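Local structure of malonyl CoA-acyl carrier protein transacylase (Mycobacterium tuberculosis, 2QC3) at residues L42-T47 / T51-D56; G11-G16 / P62-A67; L70-L75 / Y99-V104; I266-F269 / L275-I278; A89-G94 / N156-G161. The protein transfers the malonyl group from malonyl-CoA to holo-acyl carrier protein, supplying malonyl-ACP for fatty acid biosynthesis. One frame throughout, in Å; residues are numbered along the deposited sequence.

Contact 1 of 5, residues L42-T47 / T51-D56; sequences LARLGT and TEEITD
Helix 42-47 and the weakly bonded helical turn 51-54 lie side by side before the long helix 57-77, joined at their outer edge by Arg-44 and Glu-53 and deeper down by Leu-45 and Ile-54. The outer link is a salt bridge in which NH2 of Arg-44 stands 3.0 Å from OE1 of Glu-53. The same NH2 is 3.3 Å from Glu-53 OE2, so a single nitrogen faces both carboxylate oxygens. The acid comes to the edge of the guanidinium, near its plane, yet the two planes are turned 49° apart, which makes this a pairing through one nitrogen and not a flat two-pronged one. Glu-53 spans the gap as an extended chain, its CG pointing away from the backbone N (chi1 165°); Arg-44 bends at chi3 (-96°), and the two chains meet at about a right angle.

Below the ion pair aliphatic groups meet the backbone and the carboxylate. Both segments cover one flank of helix 57-77, where Leu-45 rests on Val-59 and Leu-63 and Ile-54 also reaches Leu-63. Between the two segments, CG2 of Ile-54 packs against the backbone O of Leu-45 at 3.2 Å. Leu-45 CD2 lies 4.3 Å from Glu-53 OE2.

Within 42-47, Thr-47 OG1 turns back to donate to the O of Ala-43 at 2.7 Å. Asp-56 occupies the N-cap position of helix 57-77, its OD2 accepting from the N of Ala-58.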
# COMPACT_ATOMS: atom_id res chain seq x y z
N LEU A 42 15.21 -7.96 -7.84
CA LEU A 42 14.81 -7.37 -6.56
C LEU A 42 15.96 -7.33 -5.55
O LEU A 42 16.02 -6.42 -4.72
CB LEU A 42 13.63 -8.15 -5.97
CG LEU A 42 12.35 -8.15 -6.81
CD1 LEU A 42 11.30 -9.02 -6.14
CD2 LEU A 42 11.85 -6.72 -6.97
N ALA A 43 16.85 -8.30 -5.63
CA ALA A 43 17.99 -8.37 -4.72
C ALA A 43 18.81 -7.08 -4.73
O ALA A 43 18.99 -6.45 -3.69
CB ALA A 43 18.88 -9.56 -5.09
N ARG A 44 19.30 -6.70 -5.90
CA ARG A 44 20.10 -5.48 -6.01
C ARG A 44 19.24 -4.24 -5.82
O ARG A 44 19.70 -3.24 -5.27
CB ARG A 44 20.80 -5.41 -7.37
CG ARG A 44 19.87 -5.57 -8.56
CD ARG A 44 20.55 -5.19 -9.88
NE ARG A 44 20.25 -3.81 -10.27
CZ ARG A 44 20.63 -2.73 -9.59
NH1 ARG A 44 21.35 -2.84 -8.48
NH2 ARG A 44 20.29 -1.52 -10.03
N LEU A 45 17.99 -4.31 -6.26
CA LEU A 45 17.07 -3.19 -6.13
C LEU A 45 16.82 -2.81 -4.68
O LEU A 45 16.77 -1.63 -4.34
CB LEU A 45 15.74 -3.52 -6.81
CG LEU A 45 15.80 -3.65 -8.34
CD1 LEU A 45 14.49 -4.19 -8.87
CD2 LEU A 45 16.11 -2.28 -8.94
N GLY A 46 16.66 -3.82 -3.82
CA GLY A 46 16.40 -3.56 -2.42
C GLY A 46 17.63 -3.41 -1.54
O GLY A 46 17.50 -3.12 -0.35
N THR A 47 18.81 -3.61 -2.10
CA THR A 47 20.04 -3.50 -1.32
C THR A 47 20.97 -2.39 -1.80
O THR A 47 21.24 -1.44 -1.07
CB THR A 47 20.82 -4.83 -1.29
OG1 THR A 47 21.11 -5.26 -2.63
CG2 THR A 47 20.02 -5.91 -0.58
N THR A 51 17.98 5.25 -3.89
CA THR A 51 16.62 5.64 -3.55
C THR A 51 15.91 6.22 -4.77
O THR A 51 14.70 6.09 -4.92
CB THR A 51 16.60 6.69 -2.41
OG1 THR A 51 17.10 6.09 -1.21
CG2 THR A 51 15.19 7.19 -2.16
N GLU A 52 16.69 6.86 -5.64
CA GLU A 52 16.14 7.48 -6.84
C GLU A 52 15.69 6.44 -7.86
O GLU A 52 14.61 6.56 -8.44
CB GLU A 52 17.18 8.40 -7.47
CG GLU A 52 17.69 9.48 -6.53
CD GLU A 52 18.67 10.42 -7.19
OE1 GLU A 52 19.71 9.94 -7.69
OE2 GLU A 52 18.40 11.64 -7.22
N GLU A 53 16.51 5.42 -8.07
CA GLU A 53 16.18 4.37 -9.02
C GLU A 53 14.99 3.55 -8.54
O GLU A 53 14.17 3.11 -9.35
CB GLU A 53 17.38 3.44 -9.25
CG GLU A 53 17.00 2.13 -9.93
CD GLU A 53 18.19 1.25 -10.26
OE1 GLU A 53 19.14 1.20 -9.46
OE2 GLU A 53 18.16 0.59 -11.32
N ILE A 54 14.89 3.37 -7.23
CA ILE A 54 13.81 2.59 -6.65
C ILE A 54 12.51 3.37 -6.49
O ILE A 54 11.46 2.79 -6.19
CB ILE A 54 14.21 2.02 -5.28
CG1 ILE A 54 14.48 3.16 -4.30
CG2 ILE A 54 15.43 1.12 -5.43
CD1 ILE A 54 14.68 2.71 -2.87
N THR A 55 12.57 4.68 -6.69
CA THR A 55 11.37 5.50 -6.57
C THR A 55 10.53 5.35 -7.84
O THR A 55 9.40 5.83 -7.92
CB THR A 55 11.74 6.98 -6.33
OG1 THR A 55 12.45 7.09 -5.10
CG2 THR A 55 10.48 7.84 -6.25
N ASP A 56 11.09 4.66 -8.83
CA ASP A 56 10.40 4.39 -10.09
C ASP A 56 9.25 3.45 -9.70
O ASP A 56 9.49 2.37 -9.17
CB ASP A 56 11.35 3.68 -11.05
CG ASP A 56 10.68 3.24 -12.34
OD1 ASP A 56 11.37 2.65 -13.18
OD2 ASP A 56 9.47 3.49 -12.50

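Contact 2 of 5, residues G11-G16 / P62-A67; sequences GSQTEG and PLIVAA
The flat group here is the side-chain amide of Gln-13, and Ile-64 of the long helix meets it at its carbonyl oxygen. Methyl CD1 of Ile-64 lies 3.2 Å from Gln-13 OE1. The same OE1 accepts a hydrogen bond from the backbone N of Gly-11 at 2.8 Å; this donor lies in the carbonyl plane and uses a lone pair, with an N-H...O angle of 144°. The amide is thus tied to its own loop and fixed in rotation while the isoleucine presses on it.

The aliphatic part of Gln-13 takes part as well, its CB lying 3.9 Å from CG1 of Ile-64. A fold at chi2 (-68°) curls the chain back so that the oxygen returns to Gly-11, two residues earlier, and both CB and OE1 are presented to the one isoleucine. Ser-12 adds a looser touch, its OG 4.4 Å from Ile-64 CD1; the hydroxyl is bonded to the O of Gly-9.

Helix 57-77 is thereby packed against the loop that follows strand 2-7, the first strand of the parallel sheet in chain order. This loop carries the GQGSQ sequence of the malonyl transferases, and the side chain of Ile-64 stands about 8 Å from that of Ser-92, the probable nucleophile, so the contact lies close to the probable active site, without touching the serine.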
# COMPACT_ATOMS: atom_id res chain seq x y z
N GLY A 11 6.04 5.35 -1.26
CA GLY A 11 6.47 6.52 -0.51
C GLY A 11 7.32 6.14 0.69
O GLY A 11 7.98 7.00 1.28
N SER A 12 7.31 4.87 1.05
CA SER A 12 8.07 4.39 2.20
C SER A 12 9.36 3.68 1.81
O SER A 12 10.26 3.52 2.64
CB SER A 12 7.20 3.46 3.04
OG SER A 12 6.59 2.46 2.23
N GLN A 13 9.47 3.26 0.56
CA GLN A 13 10.66 2.56 0.10
C GLN A 13 11.93 3.39 0.27
O GLN A 13 11.91 4.61 0.09
CB GLN A 13 10.51 2.14 -1.37
CG GLN A 13 10.49 3.28 -2.39
CD GLN A 13 9.26 4.15 -2.29
OE1 GLN A 13 8.19 3.69 -1.91
NE2 GLN A 13 9.40 5.42 -2.67
N THR A 14 13.03 2.73 0.62
CA THR A 14 14.32 3.38 0.82
C THR A 14 15.45 2.43 0.43
O THR A 14 15.31 1.21 0.56
CB THR A 14 14.52 3.80 2.29
OG1 THR A 14 14.41 2.64 3.14
CG2 THR A 14 13.48 4.82 2.71
N GLU A 15 16.56 2.98 -0.05
CA GLU A 15 17.69 2.15 -0.45
C GLU A 15 18.14 1.23 0.69
O GLU A 15 18.12 1.61 1.86
CB GLU A 15 18.86 3.03 -0.92
CG GLU A 15 19.23 4.16 0.02
CD GLU A 15 20.28 5.09 -0.57
OE1 GLU A 15 20.02 5.71 -1.62
OE2 GLU A 15 21.38 5.19 0.01
N GLY A 16 18.52 0.01 0.33
CA GLY A 16 18.96 -0.96 1.31
C GLY A 16 17.85 -1.49 2.21
O GLY A 16 18.12 -2.18 3.19
N PRO A 62 6.78 -3.62 -6.56
CA PRO A 62 7.10 -5.01 -6.23
C PRO A 62 8.13 -5.10 -5.11
O PRO A 62 8.15 -6.06 -4.35
CB PRO A 62 7.63 -5.56 -7.56
CG PRO A 62 8.30 -4.37 -8.16
CD PRO A 62 7.31 -3.26 -7.89
N LEU A 63 8.98 -4.09 -5.02
CA LEU A 63 10.01 -4.04 -3.99
C LEU A 63 9.36 -3.90 -2.62
O LEU A 63 9.73 -4.60 -1.67
CB LEU A 63 10.96 -2.87 -4.27
CG LEU A 63 12.29 -2.79 -3.51
CD1 LEU A 63 13.11 -4.05 -3.76
CD2 LEU A 63 13.05 -1.55 -3.98
N ILE A 64 8.39 -3.00 -2.52
CA ILE A 64 7.68 -2.79 -1.26
C ILE A 64 6.92 -4.04 -0.85
O ILE A 64 6.95 -4.44 0.32
CB ILE A 64 6.70 -1.60 -1.36
CG1 ILE A 64 7.48 -0.30 -1.48
CG2 ILE A 64 5.78 -1.55 -0.13
CD1 ILE A 64 6.63 0.90 -1.84
N VAL A 65 6.23 -4.67 -1.80
CA VAL A 65 5.48 -5.89 -1.52
C VAL A 65 6.46 -6.99 -1.11
O VAL A 65 6.18 -7.77 -0.21
CB VAL A 65 4.65 -6.35 -2.76
CG1 VAL A 65 4.10 -7.75 -2.52
CG2 VAL A 65 3.50 -5.39 -3.01
N ALA A 66 7.62 -7.03 -1.77
CA ALA A 66 8.63 -8.04 -1.46
C ALA A 66 9.13 -7.89 -0.01
O ALA A 66 9.25 -8.87 0.72
CB ALA A 66 9.82 -7.93 -2.44
N ALA A 67 9.42 -6.66 0.39
CA ALA A 67 9.89 -6.38 1.74
C ALA A 67 8.82 -6.81 2.74
O ALA A 67 9.12 -7.45 3.76
CB ALA A 67 10.18 -4.90 1.90

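Contact 3 of 5, residues L70-L75 / Y99-V104; sequences LAHQEL and YAIAGV
His-72 and Ile-101 meet through a CH-pi interaction. CG1 of Ile-101 sits over one face of the imidazole, 4.0 Å from the ring centroid and 22° off its normal, displaced toward the rim. Its nearest ring atoms are CG and ND1 of His-72, both at 3.8 Å. The histidine reaches out from helix 57-77 and lays the ring across the end of the other helix; the two side chains run past each other in opposite directions.

Van der Waals contacts extend the patch. The branch methyl CG2 of Ile-101 lies 4.1 Å from His-72 ND1, and the far end of the ring approaches the isoleucine backbone, with CE1 of His-72 4.0 Å from the CA of Ile-101.

Helix 94-101, which follows the probable nucleophile in the chain, ends exactly here in a Schellman motif with Gly-103 as its C-prime residue at positive phi.

Backbone hydrogen bonds make that turn: the N of Val-104 binds the O of Tyr-99 at 2.8 Å, and the N of Gly-103 binds the O of Ala-100 at 3.0 Å. Beyond it, Val-104 packs on Leu-222 of strand 221-222.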
# COMPACT_ATOMS: atom_id res chain seq x y z
N LEU A 70 8.55 -10.72 2.98
CA LEU A 70 9.70 -11.39 3.59
C LEU A 70 9.45 -11.42 5.09
O LEU A 70 9.63 -12.45 5.74
CB LEU A 70 11.00 -10.62 3.32
CG LEU A 70 11.66 -10.75 1.95
CD1 LEU A 70 12.84 -9.81 1.89
CD2 LEU A 70 12.10 -12.19 1.71
N ALA A 71 9.00 -10.29 5.62
CA ALA A 71 8.71 -10.15 7.04
C ALA A 71 7.56 -11.08 7.42
O ALA A 71 7.61 -11.76 8.45
CB ALA A 71 8.34 -8.71 7.37
N HIS A 72 6.53 -11.10 6.58
CA HIS A 72 5.39 -11.96 6.83
C HIS A 72 5.80 -13.42 6.76
O HIS A 72 5.32 -14.25 7.54
CB HIS A 72 4.29 -11.73 5.80
CG HIS A 72 3.24 -12.80 5.80
ND1 HIS A 72 2.35 -12.96 6.84
CD2 HIS A 72 2.98 -13.79 4.92
CE1 HIS A 72 1.58 -14.01 6.60
NE2 HIS A 72 1.95 -14.53 5.44
N GLN A 73 6.67 -13.74 5.81
CA GLN A 73 7.16 -15.09 5.63
C GLN A 73 7.85 -15.55 6.90
O GLN A 73 7.58 -16.64 7.42
CB GLN A 73 8.15 -15.16 4.47
CG GLN A 73 7.52 -15.01 3.10
CD GLN A 73 6.52 -16.10 2.80
OE1 GLN A 73 5.49 -16.21 3.46
NE2 GLN A 73 6.83 -16.93 1.81
N GLU A 74 8.76 -14.72 7.40
CA GLU A 74 9.50 -15.05 8.61
C GLU A 74 8.55 -15.12 9.79
O GLU A 74 8.69 -15.98 10.66
CB GLU A 74 10.59 -14.01 8.87
CG GLU A 74 11.45 -14.33 10.08
CD GLU A 74 12.16 -15.67 9.97
OE1 GLU A 74 12.84 -16.05 10.94
OE2 GLU A 74 12.03 -16.35 8.93
N LEU A 75 7.59 -14.22 9.82
CA LEU A 75 6.61 -14.19 10.89
C LEU A 75 5.84 -15.51 10.83
O LEU A 75 5.52 -16.11 11.86
CB LEU A 75 5.67 -12.99 10.72
CG LEU A 75 4.95 -12.48 11.98
CD1 LEU A 75 5.98 -12.17 13.06
CD2 LEU A 75 4.14 -11.25 11.64
N TYR A 99 -3.26 -8.94 0.70
CA TYR A 99 -3.97 -10.08 0.14
C TYR A 99 -3.20 -11.37 0.39
O TYR A 99 -3.79 -12.39 0.74
CB TYR A 99 -4.20 -9.89 -1.36
CG TYR A 99 -5.42 -9.08 -1.70
CD1 TYR A 99 -5.80 -7.99 -0.92
CD2 TYR A 99 -6.20 -9.40 -2.81
CE1 TYR A 99 -6.92 -7.24 -1.23
CE2 TYR A 99 -7.33 -8.65 -3.13
CZ TYR A 99 -7.68 -7.58 -2.34
OH TYR A 99 -8.79 -6.82 -2.63
N ALA A 100 -1.89 -11.32 0.19
CA ALA A 100 -1.05 -12.49 0.41
C ALA A 100 -1.04 -12.82 1.90
O ALA A 100 -1.09 -13.98 2.29
CB ALA A 100 0.37 -12.22 -0.08
N ILE A 101 -0.98 -11.79 2.75
CA ILE A 101 -0.97 -12.03 4.18
C ILE A 101 -2.27 -12.72 4.58
O ILE A 101 -2.26 -13.67 5.36
CB ILE A 101 -0.80 -10.70 4.95
CG1 ILE A 101 0.65 -10.21 4.78
CG2 ILE A 101 -1.14 -10.89 6.44
CD1 ILE A 101 0.89 -8.77 5.26
N ALA A 102 -3.38 -12.26 4.00
CA ALA A 102 -4.69 -12.84 4.28
C ALA A 102 -4.97 -14.12 3.51
O ALA A 102 -6.11 -14.61 3.50
CB ALA A 102 -5.78 -11.81 4.00
N GLY A 103 -3.95 -14.66 2.85
CA GLY A 103 -4.10 -15.91 2.12
C GLY A 103 -4.87 -15.94 0.81
O GLY A 103 -5.21 -17.02 0.32
N VAL A 104 -5.13 -14.78 0.21
CA VAL A 104 -5.86 -14.76 -1.04
C VAL A 104 -4.98 -15.15 -2.21
O VAL A 104 -5.43 -15.81 -3.15
CB VAL A 104 -6.47 -13.36 -1.28
CG1 VAL A 104 -7.11 -13.29 -2.67
CG2 VAL A 104 -7.52 -13.08 -0.22

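Contact 4 of 5, residues I266-F269 / L275-I278; sequences IVEF and LSGI
Glu-268 at the end of its strand reaches to the first residues of a helix, where Leu-275 and Ser-276 meet its carboxylate. OE1 of Glu-268 is gripped twice by Ser-276: OG donates to it at 2.8 Å, on the anti side and tilted somewhat out of the plane, and the backbone N donates at 2.9 Å from well above the carboxylate plane (57° out of it). Both donors come from the same face. A weak bond of 3.3 Å joins the N of Leu-275 to OE2 of Glu-268, and Gly-273 of the connecting loop also gives its N to OE2.

Packing around these bonds is close, with CB of Leu-275 at 3.4 Å from Glu-268 OE2 and Ser-276 OG at 3.0 Å from Glu-268 CB. A trans chi1 (166°) and an extended chain carry the acid to the helix start.

In the next shell, CG2 of Ile-266 lies 4.5 Å from Ser-276 OG. The donors crowded on this buried acid, with the helix start beside it, would be expected to stabilise its negative charge. Leu-275 also touches His-91 and Trp-251. The contact ties the end of strand 263-268 to the first turn of helix 275-282, in the beta-alpha-beta unit completed by strand 288-290 of the parallel sheet.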
# COMPACT_ATOMS: atom_id res chain seq x y z
N ILE A 266 -1.57 -3.06 16.99
CA ILE A 266 -1.34 -2.72 15.59
C ILE A 266 0.07 -3.08 15.17
O ILE A 266 1.04 -2.71 15.83
CB ILE A 266 -1.50 -1.20 15.33
CG1 ILE A 266 -2.87 -0.72 15.79
CG2 ILE A 266 -1.26 -0.91 13.85
CD1 ILE A 266 -4.02 -1.40 15.12
N VAL A 267 0.19 -3.80 14.06
CA VAL A 267 1.50 -4.17 13.55
C VAL A 267 1.60 -3.67 12.12
O VAL A 267 0.77 -4.03 11.27
CB VAL A 267 1.71 -5.70 13.56
CG1 VAL A 267 3.11 -6.03 13.06
CG2 VAL A 267 1.51 -6.25 14.97
N GLU A 268 2.58 -2.83 11.86
CA GLU A 268 2.79 -2.32 10.51
C GLU A 268 4.02 -3.00 9.98
O GLU A 268 5.07 -3.01 10.63
CB GLU A 268 2.97 -0.79 10.51
CG GLU A 268 3.52 -0.24 9.18
CD GLU A 268 3.34 1.27 9.03
OE1 GLU A 268 3.33 1.99 10.04
OE2 GLU A 268 3.22 1.73 7.88
N PHE A 269 3.88 -3.59 8.80
CA PHE A 269 4.98 -4.30 8.16
C PHE A 269 5.90 -3.34 7.42
O PHE A 269 5.52 -2.21 7.12
CB PHE A 269 4.42 -5.33 7.19
CG PHE A 269 3.82 -6.53 7.85
CD1 PHE A 269 2.65 -6.42 8.58
CD2 PHE A 269 4.44 -7.77 7.76
CE1 PHE A 269 2.10 -7.53 9.21
CE2 PHE A 269 3.90 -8.88 8.39
CZ PHE A 269 2.73 -8.76 9.11
N LEU A 275 1.28 4.33 8.49
CA LEU A 275 -0.00 3.68 8.79
C LEU A 275 -0.23 3.50 10.29
O LEU A 275 -1.34 3.70 10.78
CB LEU A 275 -0.10 2.33 8.07
CG LEU A 275 0.10 2.39 6.56
CD1 LEU A 275 -0.20 1.01 5.94
CD2 LEU A 275 -0.80 3.46 5.97
N SER A 276 0.83 3.12 11.00
CA SER A 276 0.74 2.92 12.43
C SER A 276 0.23 4.20 13.11
O SER A 276 -0.71 4.16 13.91
CB SER A 276 2.11 2.55 13.00
OG SER A 276 2.48 1.24 12.62
N GLY A 277 0.86 5.32 12.79
CA GLY A 277 0.48 6.60 13.36
C GLY A 277 -0.95 6.99 13.00
O GLY A 277 -1.69 7.49 13.85
N ILE A 278 -1.33 6.78 11.75
CA ILE A 278 -2.68 7.11 11.32
C ILE A 278 -3.66 6.22 12.09
O ILE A 278 -4.65 6.71 12.62
CB ILE A 278 -2.88 6.89 9.80
CG1 ILE A 278 -2.30 8.08 9.02
CG2 ILE A 278 -4.36 6.80 9.47
CD1 ILE A 278 -0.90 8.48 9.42

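Contact 5 of 5, residues A89-G94 / N156-G161; sequences AGHSVG and NRNAAG. With ACY (acetic acid), chain B.
The imidazole edge of His-91 is met in its plane by two asparagine oxygens, and this is where the contact is tight. NE2 of His-91 donates a weak hydrogen bond to Asn-156 OD1, 3.1 Å long and bent to 128°. Beside it Asn-158 OD1 closes to 3.0 Å from CE1 of His-91, the ring carbon next to NE2, and this oxygen is buried without any polar partner in the model. Neither amide lies flat with the ring: the Asn-156 plane is turned 68° from it and that of Asn-158 48°. His-91 reaches them because its side chain swings out on the far side of CB from the backbone N, which sends the ring across toward strand 153-159. Val-249 backs both His-91 and Asn-156.

The histidine begins a type II' turn, His-91 to Gly-94, within the GxSxG sequence of a nucleophile elbow. Ser-92, the active-site serine by similarity, sits at its tip with positive phi, as expected of such an elbow, and its side chain touches His-195, the other probable catalytic residue.

Toward the pocket the two segments no longer meet directly. Water 1 fills in, 2.8 Å from Ser-92 OG, and accepts from Asn-156 ND2 at 3.1 Å. An acetic acid, probably from the crystallisation liquor, lies on the other part of the turn: the N of Val-93 donates to its OXT at 2.8 Å, and Arg-117 NH1 also binds it. A backbone N just after the nucleophile is where the oxyanion hole of this family is expected, and in relatives an arginine binds the malonyl carboxylate.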
# COMPACT_ATOMS: atom_id res chain seq x y z
N ALA A 89 -5.08 -5.27 6.44
CA ALA A 89 -5.38 -4.11 5.60
C ALA A 89 -4.09 -3.54 5.02
O ALA A 89 -3.05 -3.52 5.70
CB ALA A 89 -6.11 -3.05 6.40
N GLY A 90 -4.15 -3.09 3.77
CA GLY A 90 -2.98 -2.50 3.15
C GLY A 90 -3.35 -1.20 2.47
O GLY A 90 -4.50 -0.96 2.12
N HIS A 91 -2.37 -0.33 2.29
CA HIS A 91 -2.60 0.94 1.64
C HIS A 91 -2.05 0.93 0.23
O HIS A 91 -0.87 0.67 0.02
CB HIS A 91 -1.99 2.08 2.48
CG HIS A 91 -2.17 3.45 1.86
ND1 HIS A 91 -2.93 4.44 2.45
CD2 HIS A 91 -1.74 3.96 0.69
CE1 HIS A 91 -2.97 5.50 1.66
NE2 HIS A 91 -2.26 5.23 0.58
N SER A 92 -2.94 1.19 -0.73
CA SER A 92 -2.57 1.26 -2.15
C SER A 92 -1.89 -0.00 -2.67
O SER A 92 -2.51 -1.05 -2.65
CB SER A 92 -1.65 2.48 -2.38
OG SER A 92 -2.30 3.70 -2.05
N VAL A 93 -0.65 0.08 -3.12
CA VAL A 93 0.00 -1.14 -3.56
C VAL A 93 0.11 -2.13 -2.39
O VAL A 93 0.19 -3.34 -2.60
CB VAL A 93 1.40 -0.87 -4.15
CG1 VAL A 93 2.35 -0.32 -3.09
CG2 VAL A 93 1.93 -2.17 -4.75
N GLY A 94 0.09 -1.63 -1.15
CA GLY A 94 0.16 -2.49 0.02
C GLY A 94 -0.96 -3.51 0.05
O GLY A 94 -0.86 -4.55 0.71
N ASN A 156 -6.55 9.94 -2.18
CA ASN A 156 -6.28 9.35 -0.88
C ASN A 156 -7.09 10.12 0.16
O ASN A 156 -7.10 11.36 0.15
CB ASN A 156 -4.81 9.48 -0.46
CG ASN A 156 -3.91 8.38 -1.01
OD1 ASN A 156 -2.84 8.13 -0.44
ND2 ASN A 156 -4.30 7.75 -2.11
N ARG A 157 -7.80 9.40 1.03
CA ARG A 157 -8.52 9.99 2.15
C ARG A 157 -7.88 9.16 3.25
O ARG A 157 -8.27 8.02 3.50
CB ARG A 157 -10.03 9.73 2.09
CG ARG A 157 -10.81 10.52 1.01
CD ARG A 157 -10.73 12.03 1.20
NE ARG A 157 -11.31 12.50 2.46
CZ ARG A 157 -12.60 12.74 2.68
NH1 ARG A 157 -13.50 12.57 1.71
NH2 ARG A 157 -13.00 13.17 3.87
N ASN A 158 -6.87 9.72 3.91
CA ASN A 158 -6.13 8.99 4.94
C ASN A 158 -6.57 9.20 6.38
O ASN A 158 -6.47 8.28 7.20
CB ASN A 158 -4.64 9.28 4.79
CG ASN A 158 -4.08 8.77 3.48
OD1 ASN A 158 -4.43 7.68 3.03
ND2 ASN A 158 -3.20 9.55 2.86
N ALA A 159 -7.04 10.41 6.69
CA ALA A 159 -7.51 10.76 8.03
C ALA A 159 -8.03 12.19 7.96
O ALA A 159 -7.83 12.88 6.96
CB ALA A 159 -6.35 10.66 9.04
N ALA A 160 -8.70 12.65 9.01
CA ALA A 160 -9.21 14.02 9.01
C ALA A 160 -8.03 14.97 8.77
O ALA A 160 -7.01 14.88 9.45
CB ALA A 160 -9.89 14.34 10.33
N GLY A 161 -8.16 15.86 7.80
CA GLY A 161 -7.08 16.79 7.52
C GLY A 161 -5.89 16.16 6.81
O GLY A 161 -4.85 16.78 6.69
C ACY B . 0.07 3.05 -5.13
O ACY B . -0.81 2.68 -5.88
OXT ACY B . 0.75 2.15 -4.38
CH3 ACY B . 0.41 4.51 -5.01
O HOH W 1 -1.80 6.22 -3.06

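In the fold
From the N terminus, the loop 11-16 opens contact 2, which closes only at 62-67; contact 1, between 42-47 and 51-56, is nested inside it and touches it through Ile-54 and Glu-15. Helix 57-77 then continues from contact 2 into contact 3, which runs to 99-104. Contact 5 opens at 89-94, within that span, and closes at 156-161, so contacts 3 and 5 cross, and contact 5 joins the parallel sheet to the mixed one. Contact 4 comes last as a short closure. Its Phe-269 packs on helix 57-77 at contact 3, while Leu-275 and Ile-278 reach His-91 and Asn-158 of contact 5, about 11 Å away between centres.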